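Transferrin binding protein B (Actinobacillus suis, PDB 3PQU) probably binds host transferrin at the outer membrane surface as a lipoprotein receptor component of bacterial iron acquisition. Local coordinates at residues L102-H107 with F127-S132; S189-A194 with I205-N210; N222-V227 with K256-T261; K262-E267 with G277-E282. One frame throughout, in Å; residues are numbered along the deposited sequence. Where two conformers were deposited one is given.

Interaction 1 of 4, residues L102-H107 with F127-S132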
loop_
_atom_site.group_PDB
_atom_site.type_symbol
_atom_site.label_atom_id
_atom_site.label_comp_id
_atom_site.label_asym_id
_atom_site.label_seq_id
_atom_site.Cartn_x
_atom_site.Cartn_y
_atom_site.Cartn_z
ATOM N N LEU A 102 12.308 -5.671 -29.651
ATOM C CA LEU A 102 13.097 -6.218 -28.557
ATOM C C LEU A 102 12.636 -5.648 -27.220
ATOM O O LEU A 102 13.280 -4.749 -26.665
ATOM C CB LEU A 102 14.571 -5.919 -28.773
ATOM C CG LEU A 102 15.153 -6.656 -29.983
ATOM C CD1 LEU A 102 16.541 -6.138 -30.336
ATOM C CD2 LEU A 102 15.199 -8.140 -29.693
ATOM N N ILE A 103 11.521 -6.174 -26.719
ATOM C CA ILE A 103 10.897 -5.700 -25.483
ATOM C C ILE A 103 11.114 -6.751 -24.411
ATOM O O ILE A 103 10.789 -7.944 -24.604
ATOM C CB ILE A 103 9.385 -5.497 -25.647
ATOM C CG1 ILE A 103 9.067 -4.625 -26.871
ATOM C CG2 ILE A 103 8.794 -4.908 -24.395
ATOM C CD1 ILE A 103 9.609 -3.225 -26.797
ATOM N N TYR A 104 11.667 -6.314 -23.284
ATOM C CA TYR A 104 11.970 -7.212 -22.173
ATOM C C TYR A 104 11.471 -6.658 -20.844
ATOM O O TYR A 104 11.318 -5.444 -20.683
ATOM C CB TYR A 104 13.485 -7.437 -22.093
ATOM C CG TYR A 104 14.077 -8.125 -23.297
ATOM C CD1 TYR A 104 13.832 -9.474 -23.548
ATOM C CD2 TYR A 104 14.886 -7.426 -24.189
ATOM C CE1 TYR A 104 14.376 -10.114 -24.668
ATOM C CE2 TYR A 104 15.439 -8.054 -25.303
ATOM C CZ TYR A 104 15.185 -9.398 -25.532
ATOM O OH TYR A 104 15.742 -10.015 -26.624
ATOM N N HIS A 105 11.219 -7.541 -19.886
ATOM C CA HIS A 105 11.001 -7.082 -18.519
ATOM C C HIS A 105 11.454 -8.119 -17.484
ATOM O O HIS A 105 11.633 -9.292 -17.798
ATOM C CB HIS A 105 9.563 -6.604 -18.292
ATOM C CG HIS A 105 8.555 -7.706 -18.275
ATOM N ND1 HIS A 105 8.179 -8.354 -17.115
ATOM C CD2 HIS A 105 7.837 -8.275 -19.275
ATOM C CE1 HIS A 105 7.279 -9.279 -17.404
ATOM N NE2 HIS A 105 7.051 -9.252 -18.708
ATOM N N SER A 106 11.668 -7.653 -16.261
ATOM C CA SER A 106 12.337 -8.422 -15.242
ATOM C C SER A 106 11.549 -9.650 -14.770
ATOM O O SER A 106 12.093 -10.480 -14.052
ATOM C CB SER A 106 12.651 -7.518 -14.037
ATOM O OG SER A 106 11.470 -6.836 -13.633
ATOM N N HIS A 107 10.270 -9.745 -15.123
ATOM C CA HIS A 107 9.504 -10.942 -14.771
ATOM C C HIS A 107 9.159 -11.793 -16.015
ATOM O O HIS A 107 8.298 -12.680 -15.945
ATOM C CB HIS A 107 8.214 -10.584 -13.995
ATOM C CG HIS A 107 8.442 -10.209 -12.555
ATOM N ND1 HIS A 107 8.157 -11.059 -11.511
ATOM C CD2 HIS A 107 8.937 -9.081 -11.995
ATOM C CE1 HIS A 107 8.456 -10.467 -10.365
ATOM N NE2 HIS A 107 8.937 -9.265 -10.633
ATOM N N PHE A 127 11.583 -2.542 -20.568
ATOM C CA PHE A 127 12.311 -1.690 -21.503
ATOM C C PHE A 127 12.356 -2.194 -22.937
ATOM O O PHE A 127 12.134 -3.382 -23.212
ATOM C CB PHE A 127 13.741 -1.478 -20.978
ATOM C CG PHE A 127 14.649 -2.675 -21.185
ATOM C CD1 PHE A 127 15.488 -2.744 -22.289
ATOM C CD2 PHE A 127 14.646 -3.737 -20.277
ATOM C CE1 PHE A 127 16.314 -3.868 -22.498
ATOM C CE2 PHE A 127 15.466 -4.844 -20.462
ATOM C CZ PHE A 127 16.306 -4.915 -21.575
ATOM N N ASP A 128 12.632 -1.257 -23.841
ATOM C CA ASP A 128 12.904 -1.536 -25.245
ATOM C C ASP A 128 14.424 -1.450 -25.385
ATOM O O ASP A 128 15.034 -0.452 -25.011
ATOM C CB ASP A 128 12.193 -0.495 -26.133
ATOM C CG ASP A 128 12.368 -0.754 -27.629
ATOM O OD1 ASP A 128 13.417 -1.266 -28.043
ATOM O OD2 ASP A 128 11.468 -0.412 -28.414
ATOM N N GLU A 129 15.052 -2.502 -25.884
ATOM C CA GLU A 129 16.515 -2.520 -25.967
ATOM C C GLU A 129 17.074 -1.381 -26.826
ATOM O O GLU A 129 18.171 -0.893 -26.574
ATOM C CB GLU A 129 16.991 -3.843 -26.567
ATOM C CG GLU A 129 18.478 -3.934 -26.776
ATOM C CD GLU A 129 18.893 -5.297 -27.321
ATOM O OE1 GLU A 129 18.455 -6.324 -26.761
ATOM O OE2 GLU A 129 19.659 -5.345 -28.309
ATOM N N SER A 130 16.350 -0.982 -27.867
ATOM C CA SER A 130 16.891 0.029 -28.766
ATOM C C SER A 130 15.805 0.836 -29.433
ATOM O O SER A 130 15.191 0.382 -30.408
ATOM C CB SER A 130 17.801 -0.607 -29.834
ATOM O OG SER A 130 18.475 0.399 -30.585
ATOM N N TYR A 131 15.619 2.055 -28.935
ATOM C CA TYR A 131 14.539 2.940 -29.376
ATOM C C TYR A 131 15.056 4.361 -29.610
ATOM O O TYR A 131 15.718 4.955 -28.766
ATOM C CB TYR A 131 13.387 2.960 -28.343
ATOM C CG TYR A 131 12.307 3.975 -28.697
ATOM C CD1 TYR A 131 11.375 3.707 -29.708
ATOM C CD2 TYR A 131 12.239 5.207 -28.056
ATOM C CE1 TYR A 131 10.402 4.644 -30.060
ATOM C CE2 TYR A 131 11.259 6.152 -28.396
ATOM C CZ TYR A 131 10.351 5.860 -29.392
ATOM O OH TYR A 131 9.391 6.780 -29.727
ATOM N N SER A 132 14.737 4.907 -30.762
ATOM C CA SER A 132 15.304 6.170 -31.183
ATOM C C SER A 132 14.241 7.263 -31.108
ATOM O O SER A 132 13.179 7.148 -31.716
ATOM C CB SER A 132 15.823 6.022 -32.623
ATOM O OG SER A 132 16.215 7.270 -33.150
#

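Interaction 2 of 4, residues S189-A194 with I205-N210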
loop_
_atom_site.group_PDB
_atom_site.type_symbol
_atom_site.label_atom_id
_atom_site.label_comp_id
_atom_site.label_asym_id
_atom_site.label_seq_id
_atom_site.Cartn_x
_atom_site.Cartn_y
_atom_site.Cartn_z
ATOM N N SER A 189 33.002 1.199 -14.210
ATOM C CA SER A 189 33.392 -0.149 -14.619
ATOM C C SER A 189 32.295 -1.161 -14.343
ATOM O O SER A 189 31.495 -0.987 -13.431
ATOM C CB SER A 189 34.675 -0.584 -13.910
ATOM O OG SER A 189 34.595 -0.291 -12.529
ATOM N N GLY A 190 32.273 -2.224 -15.135
ATOM C CA GLY A 190 31.362 -3.321 -14.885
ATOM C C GLY A 190 30.055 -3.214 -15.632
ATOM O O GLY A 190 29.188 -4.070 -15.472
ATOM N N PHE A 191 29.921 -2.171 -16.455
ATOM C CA PHE A 191 28.718 -1.957 -17.266
ATOM C C PHE A 191 29.033 -2.069 -18.761
ATOM O O PHE A 191 30.094 -1.640 -19.200
ATOM C CB PHE A 191 28.127 -0.579 -16.981
ATOM C CG PHE A 191 27.580 -0.430 -15.593
ATOM C CD1 PHE A 191 26.320 -0.893 -15.283
ATOM C CD2 PHE A 191 28.336 0.178 -14.592
ATOM C CE1 PHE A 191 25.798 -0.739 -13.983
ATOM C CE2 PHE A 191 27.835 0.337 -13.297
ATOM C CZ PHE A 191 26.568 -0.128 -12.978
ATOM N N SER A 192 28.111 -2.619 -19.541
ATOM C CA SER A 192 28.306 -2.698 -20.992
ATOM C C SER A 192 28.118 -1.336 -21.686
ATOM O O SER A 192 27.651 -0.378 -21.079
ATOM C CB SER A 192 27.329 -3.701 -21.598
ATOM O OG SER A 192 26.023 -3.165 -21.578
ATOM N N ASP A 193 28.466 -1.265 -22.967
ATOM C CA ASP A 193 28.260 -0.052 -23.773
ATOM C C ASP A 193 26.787 0.324 -23.964
ATOM O O ASP A 193 26.486 1.402 -24.457
ATOM C CB ASP A 193 28.901 -0.213 -25.160
ATOM C CG ASP A 193 30.414 -0.224 -25.111
ATOM O OD1 ASP A 193 30.978 0.102 -24.045
ATOM O OD2 ASP A 193 31.038 -0.546 -26.147
ATOM N N ALA A 194 25.873 -0.569 -23.597
ATOM C CA ALA A 194 24.450 -0.280 -23.711
ATOM C C ALA A 194 23.960 0.682 -22.626
ATOM O O ALA A 194 22.828 1.172 -22.673
ATOM C CB ALA A 194 23.642 -1.579 -23.658
ATOM N N ILE A 205 20.082 -3.458 -15.888
ATOM C CA ILE A 205 20.003 -4.091 -17.227
ATOM C C ILE A 205 21.381 -4.249 -17.883
ATOM O O ILE A 205 21.659 -5.270 -18.503
ATOM C CB ILE A 205 19.107 -3.287 -18.190
ATOM C CG1 ILE A 205 17.671 -3.197 -17.648
ATOM C CG2 ILE A 205 19.123 -3.893 -19.613
ATOM C CD1 ILE A 205 16.847 -2.052 -18.306
ATOM N N SER A 206 22.250 -3.243 -17.750
ATOM C CA SER A 206 23.523 -3.242 -18.483
ATOM C C SER A 206 24.722 -3.714 -17.659
ATOM O O SER A 206 25.821 -3.890 -18.189
ATOM C CB SER A 206 23.812 -1.849 -19.038
ATOM O OG SER A 206 24.014 -0.937 -17.971
ATOM N N ASP A 207 24.509 -3.885 -16.360
ATOM C CA ASP A 207 25.535 -4.384 -15.438
ATOM C C ASP A 207 26.005 -5.768 -15.922
ATOM O O ASP A 207 25.181 -6.598 -16.341
ATOM C CB ASP A 207 24.922 -4.457 -14.021
ATOM C CG ASP A 207 25.957 -4.329 -12.901
ATOM O OD1 ASP A 207 27.174 -4.138 -13.161
ATOM O OD2 ASP A 207 25.534 -4.412 -11.729
ATOM N N ASN A 208 27.318 -6.008 -15.901
ATOM C CA ASN A 208 27.882 -7.283 -16.331
ATOM C C ASN A 208 27.828 -8.334 -15.215
ATOM O O ASN A 208 28.826 -8.621 -14.576
ATOM C CB ASN A 208 29.321 -7.081 -16.820
ATOM C CG ASN A 208 29.398 -6.229 -18.085
ATOM O OD1 ASN A 208 28.418 -6.096 -18.829
ATOM N ND2 ASN A 208 30.568 -5.651 -18.332
ATOM N N VAL A 209 26.651 -8.887 -14.974
ATOM C CA VAL A 209 26.471 -9.832 -13.882
ATOM C C VAL A 209 26.043 -11.188 -14.437
ATOM O O VAL A 209 25.755 -11.304 -15.624
ATOM C CB VAL A 209 25.417 -9.319 -12.915
ATOM C CG1 VAL A 209 25.910 -8.034 -12.261
ATOM C CG2 VAL A 209 24.112 -9.082 -13.666
ATOM N N ASN A 210 26.023 -12.211 -13.587
ATOM C CA ASN A 210 25.530 -13.539 -13.982
ATOM C C ASN A 210 24.011 -13.555 -14.180
ATOM O O ASN A 210 23.247 -13.341 -13.229
ATOM C CB ASN A 210 25.921 -14.586 -12.924
ATOM C CG ASN A 210 25.250 -15.944 -13.157
ATOM O OD1 ASN A 210 25.157 -16.422 -14.288
ATOM N ND2 ASN A 210 24.784 -16.568 -12.076
HETATM O O HOH W 1 29.264 -2.648 -12.119
#

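Interaction 3 of 4, residues N222-V227 with K256-T261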
loop_
_atom_site.group_PDB
_atom_site.type_symbol
_atom_site.label_atom_id
_atom_site.label_comp_id
_atom_site.label_asym_id
_atom_site.label_seq_id
_atom_site.Cartn_x
_atom_site.Cartn_y
_atom_site.Cartn_z
ATOM N N ASN A 222 34.343 -23.788 -10.715
ATOM C CA ASN A 222 33.804 -22.539 -10.210
ATOM C C ASN A 222 32.335 -22.697 -9.852
ATOM O O ASN A 222 31.509 -22.919 -10.735
ATOM C CB ASN A 222 34.001 -21.425 -11.242
ATOM C CG ASN A 222 35.461 -20.997 -11.367
ATOM O OD1 ASN A 222 36.209 -21.033 -10.389
ATOM N ND2 ASN A 222 35.867 -20.580 -12.570
ATOM N N GLU A 223 32.023 -22.611 -8.556
ATOM C CA GLU A 223 30.638 -22.707 -8.083
ATOM C C GLU A 223 29.897 -21.385 -8.295
ATOM O O GLU A 223 30.442 -20.314 -8.030
ATOM C CB GLU A 223 30.582 -23.065 -6.591
ATOM C CG GLU A 223 31.299 -24.349 -6.178
ATOM C CD GLU A 223 31.292 -24.554 -4.660
ATOM O OE1 GLU A 223 30.468 -23.900 -3.985
ATOM O OE2 GLU A 223 32.103 -25.360 -4.135
ATOM N N VAL A 224 28.654 -21.462 -8.763
ATOM C CA VAL A 224 27.803 -20.286 -8.862
ATOM C C VAL A 224 27.233 -19.963 -7.485
ATOM O O VAL A 224 26.539 -20.786 -6.882
ATOM C CB VAL A 224 26.654 -20.513 -9.856
ATOM C CG1 VAL A 224 25.671 -19.336 -9.817
ATOM C CG2 VAL A 224 27.209 -20.702 -11.262
ATOM N N LYS A 225 27.542 -18.775 -6.977
ATOM C CA LYS A 225 27.084 -18.371 -5.649
ATOM C C LYS A 225 25.806 -17.548 -5.690
ATOM O O LYS A 225 25.063 -17.514 -4.713
ATOM C CB LYS A 225 28.163 -17.569 -4.912
ATOM C CG LYS A 225 29.559 -18.206 -4.919
ATOM C CD LYS A 225 29.714 -19.258 -3.838
ATOM C CE LYS A 225 31.088 -19.932 -3.903
ATOM N NZ LYS A 225 32.214 -19.027 -3.524
ATOM N N GLY A 226 25.560 -16.863 -6.803
ATOM C CA GLY A 226 24.416 -15.963 -6.878
ATOM C C GLY A 226 24.032 -15.539 -8.286
ATOM O O GLY A 226 24.830 -15.645 -9.232
ATOM N N VAL A 227 22.800 -15.056 -8.423
ATOM C CA VAL A 227 22.286 -14.565 -9.702
ATOM C C VAL A 227 22.064 -13.035 -9.689
ATOM O O VAL A 227 21.492 -12.481 -8.736
ATOM C CB VAL A 227 20.959 -15.274 -10.080
ATOM C CG1 VAL A 227 20.376 -14.662 -11.359
ATOM C CG2 VAL A 227 21.178 -16.779 -10.274
ATOM N N LYS A 256 36.725 -17.985 -15.008
ATOM C CA LYS A 256 36.617 -16.873 -14.072
ATOM C C LYS A 256 35.674 -17.160 -12.912
ATOM O O LYS A 256 34.462 -17.298 -13.115
ATOM C CB LYS A 256 36.160 -15.618 -14.816
ATOM C CG LYS A 256 35.661 -14.514 -13.908
ATOM C CD LYS A 256 35.416 -13.235 -14.680
ATOM C CE LYS A 256 34.933 -12.133 -13.748
ATOM N NZ LYS A 256 35.820 -11.986 -12.552
ATOM N N ALA A 257 36.229 -17.247 -11.701
ATOM C CA ALA A 257 35.412 -17.439 -10.505
ATOM C C ALA A 257 34.488 -16.230 -10.283
ATOM O O ALA A 257 34.799 -15.114 -10.703
ATOM C CB ALA A 257 36.290 -17.689 -9.287
ATOM N N GLN A 258 33.353 -16.459 -9.630
ATOM C CA GLN A 258 32.349 -15.419 -9.474
ATOM C C GLN A 258 32.725 -14.429 -8.377
ATOM O O GLN A 258 33.123 -14.828 -7.291
ATOM C CB GLN A 258 30.967 -16.016 -9.174
ATOM C CG GLN A 258 29.880 -14.931 -9.157
ATOM C CD GLN A 258 28.464 -15.472 -9.002
ATOM O OE1 GLN A 258 28.220 -16.346 -8.184
ATOM N NE2 GLN A 258 27.516 -14.920 -9.777
ATOM N N GLU A 259 32.610 -13.136 -8.657
ATOM C CA GLU A 259 32.829 -12.125 -7.631
ATOM C C GLU A 259 31.496 -11.633 -7.070
ATOM O O GLU A 259 30.700 -11.015 -7.779
ATOM C CB GLU A 259 33.670 -10.961 -8.177
ATOM C CG GLU A 259 35.052 -11.392 -8.657
ATOM C CD GLU A 259 35.964 -10.224 -8.986
ATOM O OE1 GLU A 259 36.052 -9.283 -8.168
ATOM O OE2 GLU A 259 36.607 -10.256 -10.059
ATOM N N VAL A 260 31.250 -11.926 -5.802
ATOM C CA VAL A 260 30.030 -11.474 -5.153
ATOM C C VAL A 260 30.357 -10.286 -4.242
ATOM O O VAL A 260 31.151 -10.429 -3.314
ATOM C CB VAL A 260 29.414 -12.605 -4.323
ATOM C CG1 VAL A 260 28.181 -12.088 -3.554
ATOM C CG2 VAL A 260 29.050 -13.780 -5.220
ATOM N N THR A 261 29.783 -9.111 -4.510
ATOM C CA THR A 261 30.081 -7.963 -3.660
ATOM C C THR A 261 28.837 -7.339 -3.061
ATOM O O THR A 261 27.826 -7.191 -3.731
ATOM C CB THR A 261 30.922 -6.883 -4.387
ATOM O OG1 THR A 261 30.279 -6.515 -5.608
ATOM C CG2 THR A 261 32.315 -7.406 -4.695
HETATM O O HOH W 2 32.794 -18.915 -8.454
#

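Interaction 4 of 4, residues K262-E267 with G277-E282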
loop_
_atom_site.group_PDB
_atom_site.type_symbol
_atom_site.label_atom_id
_atom_site.label_comp_id
_atom_site.label_asym_id
_atom_site.label_seq_id
_atom_site.Cartn_x
_atom_site.Cartn_y
_atom_site.Cartn_z
ATOM N N LYS A 262 28.913 -6.994 -1.780
ATOM C CA LYS A 262 27.821 -6.283 -1.143
ATOM C C LYS A 262 27.921 -4.806 -1.512
ATOM O O LYS A 262 28.930 -4.159 -1.246
ATOM C CB LYS A 262 27.845 -6.457 0.379
ATOM C CG LYS A 262 26.634 -5.810 1.052
ATOM C CD LYS A 262 26.759 -5.785 2.578
ATOM C CE LYS A 262 26.930 -7.176 3.140
ATOM N NZ LYS A 262 26.864 -7.193 4.645
ATOM N N ARG A 263 26.866 -4.284 -2.133
ATOM C CA ARG A 263 26.799 -2.880 -2.536
ATOM C C ARG A 263 26.151 -1.996 -1.457
ATOM O O ARG A 263 26.494 -0.825 -1.319
ATOM C CB ARG A 263 25.973 -2.736 -3.813
ATOM C CG ARG A 263 26.616 -3.305 -5.050
ATOM C CD ARG A 263 27.726 -2.394 -5.523
ATOM N NE ARG A 263 27.799 -2.350 -6.979
ATOM C CZ ARG A 263 28.856 -1.920 -7.655
ATOM N NH1 ARG A 263 29.935 -1.504 -7.005
ATOM N NH2 ARG A 263 28.842 -1.924 -8.979
ATOM N N TYR A 264 25.197 -2.551 -0.712
ATOM C CA TYR A 264 24.449 -1.754 0.273
ATOM C C TYR A 264 24.052 -2.544 1.511
ATOM O O TYR A 264 23.792 -3.753 1.431
ATOM C CB TYR A 264 23.162 -1.217 -0.352
ATOM C CG TYR A 264 23.307 -0.001 -1.219
ATOM C CD1 TYR A 264 23.465 1.270 -0.656
ATOM C CD2 TYR A 264 23.253 -0.111 -2.608
ATOM C CE1 TYR A 264 23.602 2.391 -1.467
ATOM C CE2 TYR A 264 23.373 0.979 -3.409
ATOM C CZ TYR A 264 23.542 2.236 -2.843
ATOM O OH TYR A 264 23.646 3.321 -3.671
ATOM N N SER A 265 24.004 -1.847 2.645
ATOM C CA SER A 265 23.337 -2.332 3.861
ATOM C C SER A 265 22.085 -1.493 4.055
ATOM O O SER A 265 22.079 -0.296 3.784
ATOM C CB SER A 265 24.215 -2.167 5.137
ATOM O OG SER A 265 25.386 -2.964 5.091
ATOM N N ILE A 266 21.037 -2.083 4.596
ATOM C CA ILE A 266 19.797 -1.334 4.726
ATOM C C ILE A 266 19.300 -1.371 6.163
ATOM O O ILE A 266 19.447 -2.382 6.851
ATOM C CB ILE A 266 18.734 -1.918 3.766
ATOM C CG1 ILE A 266 19.078 -1.538 2.322
ATOM C CG2 ILE A 266 17.346 -1.464 4.162
ATOM C CD1 ILE A 266 18.123 -2.093 1.309
ATOM N N GLU A 267 18.749 -0.258 6.642
ATOM C CA GLU A 267 18.096 -0.277 7.939
ATOM C C GLU A 267 16.802 0.506 7.821
ATOM O O GLU A 267 16.730 1.491 7.074
ATOM C CB GLU A 267 19.011 0.270 9.060
ATOM C CG GLU A 267 19.436 1.718 8.884
ATOM C CD GLU A 267 20.277 2.228 10.049
ATOM O OE1 GLU A 267 20.866 1.390 10.769
ATOM O OE2 GLU A 267 20.348 3.462 10.243
ATOM N N GLY A 277 13.612 4.175 6.027
ATOM C CA GLY A 277 14.982 4.185 6.521
ATOM C C GLY A 277 16.028 4.691 5.543
ATOM O O GLY A 277 15.822 5.667 4.809
ATOM N N LYS A 278 17.156 3.999 5.523
ATOM C CA LYS A 278 18.332 4.461 4.801
ATOM C C LYS A 278 18.996 3.299 4.108
ATOM O O LYS A 278 18.866 2.157 4.545
ATOM C CB LYS A 278 19.351 5.028 5.799
ATOM C CG LYS A 278 18.802 6.092 6.759
ATOM C CD LYS A 278 19.885 6.468 7.772
ATOM C CE LYS A 278 19.384 7.526 8.750
ATOM N NZ LYS A 278 18.900 8.729 8.031
ATOM N N ALA A 279 19.753 3.604 3.056
ATOM C CA ALA A 279 20.618 2.622 2.423
ATOM C C ALA A 279 22.039 3.126 2.600
ATOM O O ALA A 279 22.333 4.258 2.245
ATOM C CB ALA A 279 20.276 2.491 0.941
ATOM N N LYS A 280 22.918 2.279 3.118
ATOM C CA LYS A 280 24.302 2.664 3.342
ATOM C C LYS A 280 25.219 2.012 2.310
ATOM O O LYS A 280 25.301 0.790 2.233
ATOM C CB LYS A 280 24.741 2.250 4.756
ATOM C CG LYS A 280 25.158 3.410 5.649
ATOM C CD LYS A 280 23.950 4.232 6.088
ATOM C CE LYS A 280 24.357 5.456 6.903
ATOM N NZ LYS A 280 23.165 6.243 7.322
ATOM N N ALA A 281 25.914 2.832 1.531
ATOM C CA ALA A 281 26.848 2.331 0.536
ATOM C C ALA A 281 27.964 1.567 1.204
ATOM O O ALA A 281 28.598 2.072 2.142
ATOM C CB ALA A 281 27.423 3.485 -0.281
ATOM N N GLU A 282 28.244 0.371 0.704
ATOM C CA GLU A 282 29.268 -0.458 1.332
ATOM C C GLU A 282 30.651 -0.338 0.711
ATOM O O GLU A 282 31.611 -0.859 1.248
ATOM C CB GLU A 282 28.822 -1.919 1.384
ATOM C CG GLU A 282 27.773 -2.169 2.446
ATOM C CD GLU A 282 28.316 -1.902 3.838
ATOM O OE1 GLU A 282 29.526 -2.123 4.047
ATOM O OE2 GLU A 282 27.540 -1.460 4.711
#

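Interaction 1 of 4, residues L102-H107 with F127-S132
Y104 and F127 form an antiparallel hydrogen-bonded pair, joined twice through the backbone: Y104 N donates to F127 O at 3.0 Å, and F127 N returns a bond to Y104 O. A third bond, from E129 N to L102 O, carries the ladder past the end of strand 121-128. Between these bonds I103 and D128 make a non-hydrogen-bonded pair, their CA atoms 4.6 Å apart.

The aromatic contact lies on the sheet face of Y104 and F127. F127 CG sits between its own backbone N and carbonyl carbon (chi1 76°), and its ring brings CE2 to 3.6 Å from Y104 CB. The two ring planes are inclined by 41°, with CZ of F127 also near Y104 CD2. Farther along, the E129 side chain runs beside that of Y104, and OE1 comes near the edge of the tyrosine ring, 3.8 Å from CE2.

Apolar and polar groups also meet on the opposite face, where I103 CD1 rests 3.7 Å from D128 OD2. That carboxylate is committed elsewhere: OD2 bonds to T98 OG1, while OD1 bonds to S100 OG and accepts from S130 N in an Asx turn.

Strand 103-105 is an outermost strand of the N-lobe handle sheet. Aspartate suits the strand's end because its short carboxylate can bind both the turning backbone and the loop before the edge strand, so both of its oxygens have hydrogen-bond partners there.

Interaction 2 of 4, residues S189-A194 with I205-N210
Two arms of the long loop between strands 170-183 and 218-219 meet here through a single backbone bridge, F191 with D207, whose CA atoms are 4.4 Å apart. On its two sides, N208 N donates to G190 O at 2.7 Å and S192 N donates to S206 O at 2.9 Å. G190 has a positive phi of 93°; with its psi, a side chain would be jammed against the preceding carbonyl oxygen, which explains glycine at this place.

The F191 ring lies near D207, its plane only 22° from that of the carboxylate. D207 OD1 stands 3.8 Å above one ring face, displaced toward the rim, while F191 CD1 meets S206 OG at 3.5 Å. This loop belongs to the N-lobe β-barrel region, and D207 ties it to the barrel strands: OD1 forms a salt bridge with R248 and OD2 bonds to H229 NE2. A water also donates to D207 OD1 and S189 O, and lies over the same face of the F191 ring.

At the other end, S192 OG accepts from A194 N in an ST turn, a role suited to a short hydroxyl side chain. S206 OG instead bonds to G195 O.

Interaction 3 of 4, residues N222-V227 with K256-T261
N222-V227 and K256-T261 run side by side in roughly the same direction, 30° apart, without any backbone-to-backbone hydrogen bond between them; their CA atoms lie 5.4 Å apart at N222 and A257 and 7.4 Å apart at G226 and V260.

The side chain of Q258 bridges this separation. Its CG is anti to the backbone N (chi1 -174°), and the chain stays extended beyond it, carrying the terminal amide to the loop backbone at K225 and G226. OE1 accepts two backbone N-H groups: K225 N at 2.8 Å, nearly along the C=O axis, and G226 N at 3.0 Å, more to the side. NE2 donates a nearly straight bond to G226 O at 2.8 Å, with the acceptor close to the amide plane. Donation and acceptance together fix which end of the amide is oxygen. NE2 also bonds to G250 O.

Closer to the start of the segments, a water replaces direct pairing, donating to E223 O and accepting from Q258 N. The N222 amide lies against A257, with N222 OD1 3.5 Å from A257 CB; its ND2 hydrogen-bonds to N253 O. K225 CB packs 3.9 Å from V260 CG2, while the lysine's charged end leads away.

Glutamine suits this junction because its reach spans the gap and its amide supplies both donor and acceptor. In this part of the N-lobe barrel region, the Q258 amide thus supplies all the direct hydrogen bonds between the two segments, satisfying two backbone N-H groups and one carbonyl.

Interaction 4 of 4, residues K262-E267 with G277-E282
S265 and K280 lie at the middle of an antiparallel β-hairpin ladder, in which strand 260-271 pairs with strand 274-281 in the N-lobe barrel. The axes of the two short strand segments approach to 4.6 Å with their directions 152° apart. S265 and K280 exchange two backbone hydrogen bonds, K280 N to S265 O being almost straight at 2.8 Å; E267 and K278 form the next such pair. E282 N extends the ladder by donating to R263 O from above the carbonyl plane.

On the sheet face of Y264 and I266, the Y264 ring lies over the small side chains of A279 and A281 on the neighbouring strand. Y264 CD1 touches A279 CB at 3.8 Å, and CE1 reaches A281 CB. Beyond them the phenol OH bonds to T290 O, and the ring makes an edge-to-face contact with F311.

The other face is polar. S265 OG donates to E282 OE2 at 2.7 Å, meeting the carboxylate from above its plane. The bend of E282 at chi2 (-64°) turns CD, and with it the carboxylate, toward the serine, while its CG packs against K262 CD. E267 and K278 run side by side, E267 OE2 lying 3.9 Å from K278 CD, but K278 NZ continues to N293 OD1.

R263 and Y264 both face L246 of strand 241-249, forming a classic β-bulge. Regular antiparallel pairing of neighbouring strands, with one apolar and one polar face, is the pattern of a β-barrel wall, here that of the N-lobe barrel.

How the interactions relate
Interaction 1 lies in the handle region of the N-lobe, whereas interactions 2, 3 and 4 belong to the barrel region. Interactions 1 and 2, with centres about 15 Å apart, meet where F127 CD2 packs 3.4 Å from I205 CD1, an apolar link from handle sheet to barrel loop. Interaction 2 touches interaction 3 through N210: its ND2 lies 3.0 Å from G226 O, a probable hydrogen bond, and its CB packs against Q258. Interaction 3 passes directly into interaction 4 along strand 260-271, although their centres are about 21 Å apart. Interactions 1 and 4 make no touch, their nearest atoms being about 17 Å apart.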